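Local coordinates for protein endonuclease V (Bacillus subtilis, PDB 3GA2) that probably repairs deaminated bases by cutting DNA at the second phosphodiester bond 3' to a deoxyinosine, with magnesium as cofactor, at residues A[17-20]-A[21-25]. The protein carries 1 engineered substitution. Numbering follows the deposited sequence.
Sequences FLQV and QFNLK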
ATOM      1  N   PHE A  17      -6.615  11.779 -15.350  1.00 25.21           N
ATOM      2  CA  PHE A  17      -5.997  10.762 -14.509  1.00 25.59           C
ATOM      3  C   PHE A  17      -4.860  10.032 -15.228  1.00 28.71           C
ATOM      4  O   PHE A  17      -3.803   9.789 -14.643  1.00 26.24           O
ATOM      5  CB  PHE A  17      -7.045   9.752 -14.032  1.00 22.53           C
ATOM      6  CG  PHE A  17      -8.137  10.359 -13.193  1.00 34.91           C
ATOM      7  CD1 PHE A  17      -9.270  10.905 -13.791  1.00 37.07           C
ATOM      8  CD2 PHE A  17      -8.020  10.408 -11.807  1.00 39.12           C
ATOM      9  CE1 PHE A  17     -10.271  11.493 -13.018  1.00 42.49           C
ATOM     10  CE2 PHE A  17      -9.014  10.994 -11.023  1.00 45.34           C
ATOM     11  CZ  PHE A  17     -10.144  11.538 -11.630  1.00 44.39           C
ATOM     12  N   LEU A  18      -5.072   9.682 -16.494  1.00 26.31           N
ATOM     13  CA  LEU A  18      -4.044   8.983 -17.259  1.00 27.66           C
ATOM     14  C   LEU A  18      -2.790   9.821 -17.436  1.00 25.18           C
ATOM     15  O   LEU A  18      -1.673   9.298 -17.413  1.00 19.95           O
ATOM     16  CB  LEU A  18      -4.562   8.573 -18.642  1.00 32.57           C
ATOM     17  CG  LEU A  18      -5.204   7.194 -18.781  1.00 33.16           C
ATOM     18  CD1 LEU A  18      -4.241   6.130 -18.257  1.00 36.46           C
ATOM     19  CD2 LEU A  18      -6.502   7.153 -18.020  1.00 39.68           C
ATOM     20  N   GLN A  19      -2.972  11.122 -17.617  1.00 30.65           N
ATOM     21  CA  GLN A  19      -1.839  12.016 -17.811  1.00 26.49           C
ATOM     22  C   GLN A  19      -0.977  12.069 -16.557  1.00 25.27           C
ATOM     23  O   GLN A  19       0.249  12.078 -16.639  1.00 22.35           O
ATOM     24  CB  GLN A  19      -2.328  13.419 -18.170  1.00 28.34           C
ATOM     25  CG  GLN A  19      -1.243  14.291 -18.774  1.00 42.54           C
ATOM     26  CD  GLN A  19      -0.823  13.819 -20.158  1.00 49.89           C
ATOM     27  OE1 GLN A  19       0.180  14.277 -20.706  1.00 54.55           O
ATOM     28  NE2 GLN A  19      -1.599  12.904 -20.735  1.00 54.09           N
ATOM     29  N   VAL A  20      -1.621  12.111 -15.393  1.00 28.49           N
ATOM     30  CA  VAL A  20      -0.895  12.150 -14.128  1.00 27.22           C
ATOM     31  C   VAL A  20      -0.124  10.843 -13.944  1.00 17.38           C
ATOM     32  O   VAL A  20       1.053  10.860 -13.609  1.00 16.73           O
ATOM     33  CB  VAL A  20      -1.857  12.352 -12.927  1.00 31.60           C
ATOM     34  CG1 VAL A  20      -1.078  12.319 -11.616  1.00 31.34           C
ATOM     35  CG2 VAL A  20      -2.586  13.683 -13.063  1.00 29.18           C
ATOM     36  N   GLN A  21      -0.788   9.712 -14.176  1.00 20.96           N
ATOM     37  CA  GLN A  21      -0.135   8.418 -14.022  1.00 21.95           C
ATOM     38  C   GLN A  21       1.064   8.277 -14.946  1.00 25.84           C
ATOM     39  O   GLN A  21       2.150   7.879 -14.520  1.00 24.58           O
ATOM     40  CB  GLN A  21      -1.102   7.268 -14.309  1.00 17.96           C
ATOM     41  CG  GLN A  21      -2.262   7.162 -13.344  1.00 17.70           C
ATOM     42  CD  GLN A  21      -3.048   5.878 -13.525  1.00 21.83           C
ATOM     43  OE1 GLN A  21      -3.230   5.397 -14.649  1.00 28.31           O
ATOM     44  NE2 GLN A  21      -3.536   5.325 -12.421  1.00 16.36           N
ATOM     45  N   PHE A  22       0.865   8.599 -16.219  1.00 26.20           N
ATOM     46  CA  PHE A  22       1.936   8.481 -17.199  1.00 30.95           C
ATOM     47  C   PHE A  22       3.136   9.359 -16.868  1.00 26.98           C
ATOM     48  O   PHE A  22       4.280   8.996 -17.146  1.00 26.54           O
ATOM     49  CB  PHE A  22       1.402   8.791 -18.601  1.00 37.22           C
ATOM     50  CG  PHE A  22       0.638   7.649 -19.223  1.00 43.92           C
ATOM     51  CD1 PHE A  22       1.230   6.396 -19.362  1.00 39.50           C
ATOM     52  CD2 PHE A  22      -0.661   7.827 -19.686  1.00 44.90           C
ATOM     53  CE1 PHE A  22       0.540   5.340 -19.953  1.00 30.56           C
ATOM     54  CE2 PHE A  22      -1.358   6.773 -20.279  1.00 45.28           C
ATOM     55  CZ  PHE A  22      -0.753   5.529 -20.414  1.00 38.07           C
ATOM     56  N   ASN A  23       2.880  10.511 -16.263  1.00 24.82           N
ATOM     57  CA  ASN A  23       3.964  11.404 -15.893  1.00 25.46           C
ATOM     58  C   ASN A  23       4.770  10.791 -14.756  1.00 30.69           C
ATOM     59  O   ASN A  23       5.983  10.629 -14.859  1.00 29.48           O
ATOM     60  CB  ASN A  23       3.404  12.762 -15.460  1.00 37.51           C
ATOM     61  CG  ASN A  23       2.976  13.617 -16.638  1.00 44.52           C
ATOM     62  OD1 ASN A  23       2.319  14.646 -16.469  1.00 47.00           O
ATOM     63  ND2 ASN A  23       3.357  13.200 -17.838  1.00 38.23           N
ATOM     64  N   LEU A  24       4.087  10.443 -13.672  1.00 27.64           N
ATOM     65  CA  LEU A  24       4.753   9.858 -12.516  1.00 29.45           C
ATOM     66  C   LEU A  24       5.383   8.504 -12.826  1.00 27.25           C
ATOM     67  O   LEU A  24       6.443   8.172 -12.296  1.00 25.23           O
ATOM     68  CB  LEU A  24       3.762   9.713 -11.364  1.00 28.21           C
ATOM     69  CG  LEU A  24       3.139  11.025 -10.881  1.00 30.23           C
ATOM     70  CD1 LEU A  24       2.124  10.719  -9.795  1.00 18.15           C
ATOM     71  CD2 LEU A  24       4.224  11.964 -10.360  1.00 23.24           C
ATOM     72  N   LYS A  25       4.733   7.734 -13.694  1.00 22.55           N
ATOM     73  CA  LYS A  25       5.225   6.415 -14.064  1.00 21.82           C
ATOM     74  C   LYS A  25       6.644   6.475 -14.617  1.00 26.26           C
ATOM     75  O   LYS A  25       7.427   5.548 -14.432  1.00 26.57           O
ATOM     76  CB  LYS A  25       4.294   5.771 -15.095  1.00 28.44           C
ATOM     77  CG  LYS A  25       4.650   4.336 -15.428  1.00 34.30           C
ATOM     78  CD  LYS A  25       3.569   3.654 -16.253  1.00 31.79           C
ATOM     79  CE  LYS A  25       3.406   4.280 -17.618  1.00 41.08           C
ATOM     80  NZ  LYS A  25       2.432   3.517 -18.444  1.00 39.40           N
TER
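Leu18 and Phe22, one helical turn apart, lie side by side and lead in the same direction, so that the CD1 methyl of Leu18 rests 3.6 Å from CE2 of the Phe22 ring. The same methyl also comes within 3.8 Å of the side-chain oxygen OE1 of Gln21, whose chain crosses that of Leu18 at a slant. Gln21 reaches this place because its CG stands beside the backbone N, opposite the carbonyl carbon (chi1 -64°), and the chain then runs on extended; on the way CG passes 3.3 Å from the carbonyl O of Phe17. Another i to i+4 pair, Val20 and Leu24, packs more lightly, CG1 of Val20 lying 4.0 Å from CD1 of Leu24. Val20 CG1 is anti to its own backbone N (chi1 177°) and lies beside the carbonyl carbon, which puts this methyl next to CD1 of Leu24. The amide carbon CG of Asn23 lies 3.1 Å from the carbonyl O of Gln19, but the hydrogen bond to that oxygen comes from the backbone N of Asn23.

The spacing of these side chains is fixed by alpha-helical backbone hydrogen bonds, in which Gln21, Asn23 and Leu24 give their N-H groups to Phe17, Gln19 and Val20. The bond from Leu24 N to Val20 O is almost straight, whereas that from Asn23 N to Gln19 O is more bent, at 145° about the hydrogen; Asn23 N also makes a weak bond to Val20 O.

All of this belongs to helix 14-25, on the periphery of an RNase H-like fold and away from the predicted magnesium-binding aspartates. Its Phe17 ring stacks on Phe90 and meets Phe93 edge-to-face, Lys25 NZ is hydrogen-bonded to Asn124 OD1, and Leu24 packs on His131 and Phe134 of helix 128-136.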